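Local coordinates for protein EvdO1 (Micromonospora carbonacea, PDB 4XBZ) that probably catalyses an oxidative cyclization in orthosomycin biosynthesis as a metal-dependent oxygenase of the phytanoyl-CoA dioxygenase family with a double-stranded beta-helix fold, at residues A[147-151]-A[152-156]; A[261-264]-A[265-268]; A[307-310]-A[311-314]. One frame throughout, in Å; residues are numbered along the deposited sequence.

Contact 1 of 3, residues A[147-151]-A[152-156]; sequences VFKTP and AGAPR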
loop_
_atom_site.group_PDB
_atom_site.type_symbol
_atom_site.label_atom_id
_atom_site.label_comp_id
_atom_site.label_asym_id
_atom_site.label_seq_id
_atom_site.Cartn_x
_atom_site.Cartn_y
_atom_site.Cartn_z
ATOM N N VAL A 147 -13.734 16.518 -13.979
ATOM C CA VAL A 147 -14.949 15.951 -14.556
ATOM C C VAL A 147 -16.161 16.646 -13.958
ATOM O O VAL A 147 -16.188 16.967 -12.763
ATOM C CB VAL A 147 -15.046 14.431 -14.322
ATOM C CG1 VAL A 147 -16.320 13.862 -14.946
ATOM C CG2 VAL A 147 -13.824 13.722 -14.892
ATOM N N PHE A 148 -17.163 16.881 -14.797
ATOM C CA PHE A 148 -18.373 17.598 -14.392
ATOM C C PHE A 148 -19.487 17.154 -15.316
ATOM O O PHE A 148 -19.234 16.820 -16.472
ATOM C CB PHE A 148 -18.162 19.109 -14.475
ATOM C CG PHE A 148 -17.525 19.545 -15.766
ATOM C CD1 PHE A 148 -16.145 19.463 -15.938
ATOM C CD2 PHE A 148 -18.307 19.982 -16.825
ATOM C CE1 PHE A 148 -15.550 19.827 -17.143
ATOM C CE2 PHE A 148 -17.723 20.348 -18.027
ATOM C CZ PHE A 148 -16.341 20.268 -18.188
ATOM N N LYS A 149 -20.723 17.132 -14.839
ATOM C CA LYS A 149 -21.775 16.721 -15.749
ATOM C C LYS A 149 -22.639 17.878 -16.214
ATOM O O LYS A 149 -22.487 19.018 -15.774
ATOM C CB LYS A 149 -22.637 15.632 -15.117
ATOM C CG LYS A 149 -23.002 15.871 -13.695
ATOM C CD LYS A 149 -23.496 14.574 -13.060
ATOM C CE LYS A 149 -22.517 13.439 -13.311
ATOM N NZ LYS A 149 -22.802 12.260 -12.467
ATOM N N THR A 150 -23.535 17.556 -17.138
ATOM C CA THR A 150 -24.407 18.527 -17.773
ATOM C C THR A 150 -25.734 18.622 -17.020
ATOM O O THR A 150 -26.589 17.747 -17.157
ATOM C CB THR A 150 -24.665 18.146 -19.243
ATOM O OG1 THR A 150 -25.106 16.785 -19.318
ATOM C CG2 THR A 150 -23.409 18.257 -20.036
ATOM N N PRO A 151 -25.912 19.693 -16.232
ATOM C CA PRO A 151 -27.054 19.831 -15.313
ATOM C C PRO A 151 -28.441 19.745 -15.980
ATOM O O PRO A 151 -29.403 19.461 -15.283
ATOM C CB PRO A 151 -26.835 21.219 -14.684
ATOM C CG PRO A 151 -25.920 21.924 -15.605
ATOM C CD PRO A 151 -25.041 20.877 -16.212
ATOM N N ALA A 152 -28.546 19.961 -17.289
ATOM C CA ALA A 152 -29.825 19.784 -17.978
ATOM C C ALA A 152 -30.176 18.306 -18.068
ATOM O O ALA A 152 -31.280 17.939 -18.476
ATOM C CB ALA A 152 -29.789 20.401 -19.377
ATOM N N GLY A 153 -29.225 17.458 -17.696
ATOM C CA GLY A 153 -29.445 16.030 -17.713
ATOM C C GLY A 153 -28.206 15.286 -18.156
ATOM O O GLY A 153 -27.670 15.554 -19.225
ATOM N N ALA A 154 -27.749 14.350 -17.328
ATOM C CA ALA A 154 -26.593 13.518 -17.653
ATOM C C ALA A 154 -27.001 12.054 -17.771
ATOM O O ALA A 154 -27.782 11.545 -16.957
ATOM C CB ALA A 154 -25.513 13.678 -16.603
ATOM N N PRO A 155 -26.470 11.364 -18.786
ATOM C CA PRO A 155 -26.773 9.938 -18.932
ATOM C C PRO A 155 -26.142 9.080 -17.819
ATOM O O PRO A 155 -25.178 9.481 -17.146
ATOM C CB PRO A 155 -26.170 9.594 -20.294
ATOM C CG PRO A 155 -25.065 10.544 -20.460
ATOM C CD PRO A 155 -25.501 11.828 -19.786
ATOM N N ARG A 156 -26.708 7.894 -17.634
ATOM C CA ARG A 156 -26.189 6.906 -16.698
ATOM C C ARG A 156 -24.688 6.590 -16.906
ATOM O O ARG A 156 -24.217 6.455 -18.045
ATOM C CB ARG A 156 -27.032 5.640 -16.826
ATOM C CG ARG A 156 -26.545 4.462 -16.040
ATOM C CD ARG A 156 -27.382 3.251 -16.381
ATOM N NE ARG A 156 -26.967 2.089 -15.613
ATOM C CZ ARG A 156 -27.544 0.900 -15.695
ATOM N NH1 ARG A 156 -28.569 0.718 -16.522
ATOM N NH2 ARG A 156 -27.099 -0.107 -14.943
#
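Thr-150 and Gly-153 close a type I beta turn in the loop between strands 139-147 and 157-160, which belong to the two different sheets of the double-stranded beta helix. The tight part of the contact is the neck of this turn. There Gly-153 N donates to Thr-150 O over 2.7 Å in a fairly straight bond (155° at the hydrogen). The side chain of Thr-150 adds a second tie in the reverse direction: OG1 gives its proton to Gly-153 O at 2.8 Å, reaching that oxygen from above the carbonyl plane and not along a lone pair. With chi1 at 52°, OG1 is tucked between the threonine's own N and carbonyl carbon and faces the returning chain. Gly-153 has a positive phi of 142°, and a CB there would press on the carbonyl oxygen of Ala-152. One residue further from the corner on each leg, the methyl of Ala-154 lies against Lys-149, its CB 3.8 Å from Lys-149 CB.

The corner is much looser. Pro-151 and Ala-152 are exposed at the tip, and their side chains meet little in the opposing half beyond the adjoining backbone. Lys-149 runs on past Ala-154 to pack on Asn-192 and Val-249, its amino group coming close to the like-charged Arg-254. Backbone bonds of Pro-151 to Gly-251 and of Ala-154 to Val-249 join both legs of the turn to a neighbouring loop. On the Lys-149 chain, CD still touches the alanine, 4.2 Å from Ala-154 CB.

Contact 2 of 3, residues A[261-264]-A[265-268]; sequences YRPA and EVEW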
loop_
_atom_site.group_PDB
_atom_site.type_symbol
_atom_site.label_atom_id
_atom_site.label_comp_id
_atom_site.label_asym_id
_atom_site.label_seq_id
_atom_site.Cartn_x
_atom_site.Cartn_y
_atom_site.Cartn_z
ATOM N N TYR A 261 -2.653 8.389 -9.176
ATOM C CA TYR A 261 -1.288 8.128 -8.756
ATOM C C TYR A 261 -0.961 6.670 -9.019
ATOM O O TYR A 261 -1.849 5.828 -8.946
ATOM C CB TYR A 261 -1.109 8.455 -7.277
ATOM C CG TYR A 261 -1.414 9.891 -6.928
ATOM C CD1 TYR A 261 -2.697 10.278 -6.569
ATOM C CD2 TYR A 261 -0.417 10.868 -6.973
ATOM C CE1 TYR A 261 -2.990 11.587 -6.242
ATOM C CE2 TYR A 261 -0.697 12.187 -6.656
ATOM C CZ TYR A 261 -1.990 12.541 -6.292
ATOM O OH TYR A 261 -2.282 13.846 -5.977
ATOM N N ARG A 262 0.297 6.386 -9.359
ATOM C CA ARG A 262 0.810 5.017 -9.455
ATOM C C ARG A 262 2.219 4.937 -8.855
ATOM O O ARG A 262 2.896 5.956 -8.714
ATOM C CB ARG A 262 0.849 4.541 -10.909
ATOM C CG ARG A 262 -0.479 4.530 -11.604
ATOM C CD ARG A 262 -0.395 3.985 -13.038
ATOM N NE ARG A 262 -1.677 4.143 -13.720
ATOM C CZ ARG A 262 -2.328 3.182 -14.374
ATOM N NH1 ARG A 262 -1.815 1.956 -14.477
ATOM N NH2 ARG A 262 -3.502 3.456 -14.939
ATOM N N PRO A 263 2.676 3.729 -8.502
ATOM C CA PRO A 263 4.071 3.640 -8.045
ATOM C C PRO A 263 5.056 3.774 -9.204
ATOM O O PRO A 263 4.794 3.234 -10.277
ATOM C CB PRO A 263 4.144 2.241 -7.407
ATOM C CG PRO A 263 2.698 1.896 -7.085
ATOM C CD PRO A 263 1.934 2.483 -8.240
ATOM N N ALA A 264 6.155 4.498 -8.999
ATOM C CA ALA A 264 7.190 4.629 -10.037
ATOM C C ALA A 264 7.751 3.285 -10.511
ATOM O O ALA A 264 7.961 3.084 -11.713
ATOM C CB ALA A 264 8.334 5.518 -9.550
ATOM N N GLU A 265 7.990 2.359 -9.588
ATOM C CA GLU A 265 8.593 1.094 -9.997
ATOM C C GLU A 265 7.607 0.261 -10.816
ATOM O O GLU A 265 8.018 -0.595 -11.595
ATOM C CB GLU A 265 9.097 0.283 -8.789
ATOM C CG GLU A 265 8.006 -0.390 -7.957
ATOM C CD GLU A 265 7.456 0.513 -6.873
ATOM O OE1 GLU A 265 7.726 1.740 -6.913
ATOM O OE2 GLU A 265 6.757 -0.007 -5.975
ATOM N N VAL A 266 6.314 0.500 -10.640
ATOM C CA VAL A 266 5.306 -0.228 -11.406
ATOM C C VAL A 266 5.260 0.308 -12.831
ATOM O O VAL A 266 5.225 -0.469 -13.789
ATOM C CB VAL A 266 3.904 -0.129 -10.756
ATOM C CG1 VAL A 266 2.790 -0.512 -11.756
ATOM C CG2 VAL A 266 3.841 -0.967 -9.454
ATOM N N GLU A 267 5.261 1.635 -12.967
ATOM C CA GLU A 267 5.316 2.264 -14.289
ATOM C C GLU A 267 6.593 1.867 -15.008
ATOM O O GLU A 267 6.572 1.502 -16.188
ATOM C CB GLU A 267 5.231 3.792 -14.195
ATOM C CG GLU A 267 3.791 4.337 -14.210
ATOM C CD GLU A 267 3.233 4.482 -15.610
ATOM O OE1 GLU A 267 3.971 4.230 -16.588
ATOM O OE2 GLU A 267 2.053 4.846 -15.741
ATOM N N TRP A 268 7.699 1.933 -14.280
ATOM C CA TRP A 268 8.991 1.589 -14.833
ATOM C C TRP A 268 8.966 0.222 -15.501
ATOM O O TRP A 268 9.438 0.100 -16.618
ATOM C CB TRP A 268 10.058 1.656 -13.740
ATOM C CG TRP A 268 11.384 1.110 -14.131
ATOM C CD1 TRP A 268 12.141 1.462 -15.223
ATOM C CD2 TRP A 268 12.132 0.117 -13.423
ATOM N NE1 TRP A 268 13.312 0.737 -15.233
ATOM C CE2 TRP A 268 13.328 -0.096 -14.138
ATOM C CE3 TRP A 268 11.907 -0.617 -12.247
ATOM C CZ2 TRP A 268 14.296 -1.018 -13.712
ATOM C CZ3 TRP A 268 12.868 -1.529 -11.830
ATOM C CH2 TRP A 268 14.042 -1.720 -12.558
#
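Pro-263 and Glu-267 mark the junction at which strand 256-263, part of the larger sheet of the double-stranded beta helix, turns directly into helix 264-270. Pro-263 is the N-cap residue, and its carbonyl opens the helix: Glu-267 N reaches Pro-263 O at 3.2 Å, in the carbonyl plane and nearly straight (169°), while Val-266 N adds a weak bond to the same oxygen. One residue on, Trp-268 N bonds to Ala-264 O at 2.8 Å.

Glu-265 doubles back over this junction. Its CB rests near the carbonyl carbon of Ala-264. A chi1 of 75° sets CG between its own N and carbonyl carbon, and a bend at chi2 (-88°) folds the rest of the chain toward the strand. CD then lies 3.8 Å from Pro-263 CB, and both oxygens touch that same carbon. At the tip, OE1 accepts a hydrogen bond from Asn-138 ND2, and OE2 has a long, weak ion pair with Arg-177. This buried carboxylate sits by the first turn of the helix, whose N-terminal end may steady its negative charge. With an alanine here, Asn-138 ND2 would probably lose its acceptor and a gap would be likely to open beside the proline ring.

Val-266 lies alongside Pro-263, CG2 to CB at 3.8 Å, and packs on Gly-171 of the second subunit. The opposite charges of Arg-262 and Glu-267 lie near each other but beyond salt-bridge range, with no N-H aimed at the oxygen; the stronger partners are Glu-260 for the arginine and His-273 for the glutamate. Their closest approach is between a methylene and an oxygen, Arg-262 CD to Glu-267 OE2 at 3.7 Å.

Contact 3 of 3, residues A[307-310]-A[311-314]; sequences QPAE and SLRH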
loop_
_atom_site.group_PDB
_atom_site.type_symbol
_atom_site.label_atom_id
_atom_site.label_comp_id
_atom_site.label_asym_id
_atom_site.label_seq_id
_atom_site.Cartn_x
_atom_site.Cartn_y
_atom_site.Cartn_z
ATOM N N GLN A 307 10.365 11.543 -1.142
ATOM C CA GLN A 307 11.629 10.812 -1.002
ATOM C C GLN A 307 11.527 9.382 -1.524
ATOM O O GLN A 307 11.394 8.446 -0.757
ATOM C CB GLN A 307 12.077 10.783 0.472
ATOM C CG GLN A 307 12.411 12.159 1.074
ATOM C CD GLN A 307 13.626 12.822 0.419
ATOM O OE1 GLN A 307 14.482 12.148 -0.163
ATOM N NE2 GLN A 307 13.695 14.151 0.501
ATOM N N PRO A 308 11.570 9.207 -2.844
ATOM C CA PRO A 308 11.511 7.831 -3.337
ATOM C C PRO A 308 12.856 7.133 -3.222
ATOM O O PRO A 308 13.836 7.796 -2.917
ATOM C CB PRO A 308 11.104 8.004 -4.800
ATOM C CG PRO A 308 11.496 9.365 -5.144
ATOM C CD PRO A 308 11.391 10.191 -3.915
ATOM N N ALA A 309 12.898 5.825 -3.448
ATOM C CA ALA A 309 14.173 5.109 -3.494
ATOM C C ALA A 309 15.105 5.760 -4.517
ATOM O O ALA A 309 14.632 6.258 -5.539
ATOM C CB ALA A 309 13.956 3.655 -3.831
ATOM N N GLU A 310 16.415 5.753 -4.240
ATOM C CA GLU A 310 17.382 6.498 -5.049
ATOM C C GLU A 310 17.397 6.057 -6.504
ATOM O O GLU A 310 17.392 6.898 -7.391
ATOM C CB GLU A 310 18.801 6.387 -4.477
ATOM C CG GLU A 310 18.986 6.944 -3.061
ATOM C CD GLU A 310 18.784 8.456 -2.968
ATOM O OE1 GLU A 310 18.827 9.127 -4.022
ATOM O OE2 GLU A 310 18.584 8.973 -1.841
ATOM N N SER A 311 17.384 4.753 -6.763
ATOM C CA SER A 311 17.402 4.262 -8.147
ATOM C C SER A 311 16.132 4.624 -8.946
ATOM O O SER A 311 15.946 4.173 -10.083
ATOM C CB SER A 311 17.575 2.749 -8.170
ATOM O OG SER A 311 16.398 2.130 -7.662
ATOM N N LEU A 312 15.249 5.404 -8.334
ATOM C CA LEU A 312 14.017 5.830 -8.982
ATOM C C LEU A 312 13.825 7.348 -8.923
ATOM O O LEU A 312 12.753 7.853 -9.249
ATOM C CB LEU A 312 12.825 5.135 -8.340
ATOM C CG LEU A 312 12.692 3.636 -8.587
ATOM C CD1 LEU A 312 11.913 3.015 -7.455
ATOM C CD2 LEU A 312 11.996 3.395 -9.899
ATOM N N ARG A 313 14.843 8.075 -8.479
ATOM C CA ARG A 313 14.834 9.514 -8.672
ATOM C C ARG A 313 15.326 9.777 -10.086
ATOM O O ARG A 313 16.404 9.329 -10.476
ATOM C CB ARG A 313 15.681 10.215 -7.624
ATOM C CG ARG A 313 15.163 9.931 -6.237
ATOM C CD ARG A 313 16.168 10.258 -5.161
ATOM N NE ARG A 313 15.615 9.959 -3.843
ATOM C CZ ARG A 313 15.453 10.852 -2.871
ATOM N NH1 ARG A 313 15.831 12.115 -3.051
ATOM N NH2 ARG A 313 14.925 10.478 -1.712
ATOM N N HIS A 314 14.502 10.459 -10.869
ATOM C CA HIS A 314 14.766 10.662 -12.283
ATOM C C HIS A 314 14.513 12.109 -12.677
ATOM O O HIS A 314 14.571 12.467 -13.851
ATOM C CB HIS A 314 13.895 9.729 -13.119
ATOM C CG HIS A 314 14.236 8.282 -12.958
ATOM N ND1 HIS A 314 15.478 7.773 -13.270
ATOM C CD2 HIS A 314 13.497 7.234 -12.524
ATOM C CE1 HIS A 314 15.493 6.475 -13.026
ATOM N NE2 HIS A 314 14.301 6.122 -12.576
#
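Arg-313 folds back along the chain to grip the carbonyl of Pro-308 side-on, with two nitrogens on one oxygen: NE lies 2.9 Å and NH2 3.1 Å from Pro-308 O. The NH2 bond arrives in the carbonyl plane, whereas the NE donor is tilted from it. The guanidinium has a neighbour over each face: Pro-308 CD stands 3.9 Å above one, near the rim, and the carboxylate of Glu-310 lies over the other, also offset toward the rim, the two flat groups 24° apart. This salt bridge, Glu-310 OE1 to Arg-313 NE at 3.3 Å, rests on charge alone, because no N-H points at the oxygen. Gln-307 OE1 sits at the guanidinium edge, but its modelled distance to NH2 is too short to be trusted in detail.

The next shell positions these groups. Arg-313 stays extended from CG to NE, enough to span the turn back to Pro-308. The backbone beneath is tied by Arg-313 N to Glu-310 O at 3.0 Å. Asp-305 holds the amide nitrogen of Gln-307. Farther out, Asn-138 OD1 receives Ala-309 N, and the side chain of Gln-282, on helix 275-293, bonds to Leu-312 O and His-314 N. The second subunit covers another side: its Glu-199 accepts from Glu-310 N, and its Tyr-202 packs on Ala-309 and Leu-312. The whole is a short 3-10 turn, with bonding from residue i+3 back to i, set in the C-terminal loop at the dimer interface and closed over by an arginine that returns to the chain leading into it.

How the contacts relate
Contacts 1, 2 and 3 follow one another along the chain without overlap. Contact 1 begins at the end of strand 139-147 and contact 2 ends strand 256-263; these strands are antiparallel neighbours in the larger sheet, so their C-terminal ends point opposite ways and the contacts lie on opposite sides of the chain's centre, about 32 Å apart between centres. From contact 1 the chain enters strand 157-160, which carries the nickel ligand His-160. Contact 3 lies only about 11 Å from contact 2, centre to centre, and Leu-312 CD2 packs on Ala-264 and Glu-265. Asn-138 bonds to both, and both meet the second subunit. Thus the C-terminal loop and helix 264-270 form one region of the dimer interface, remote from the turn of contact 1.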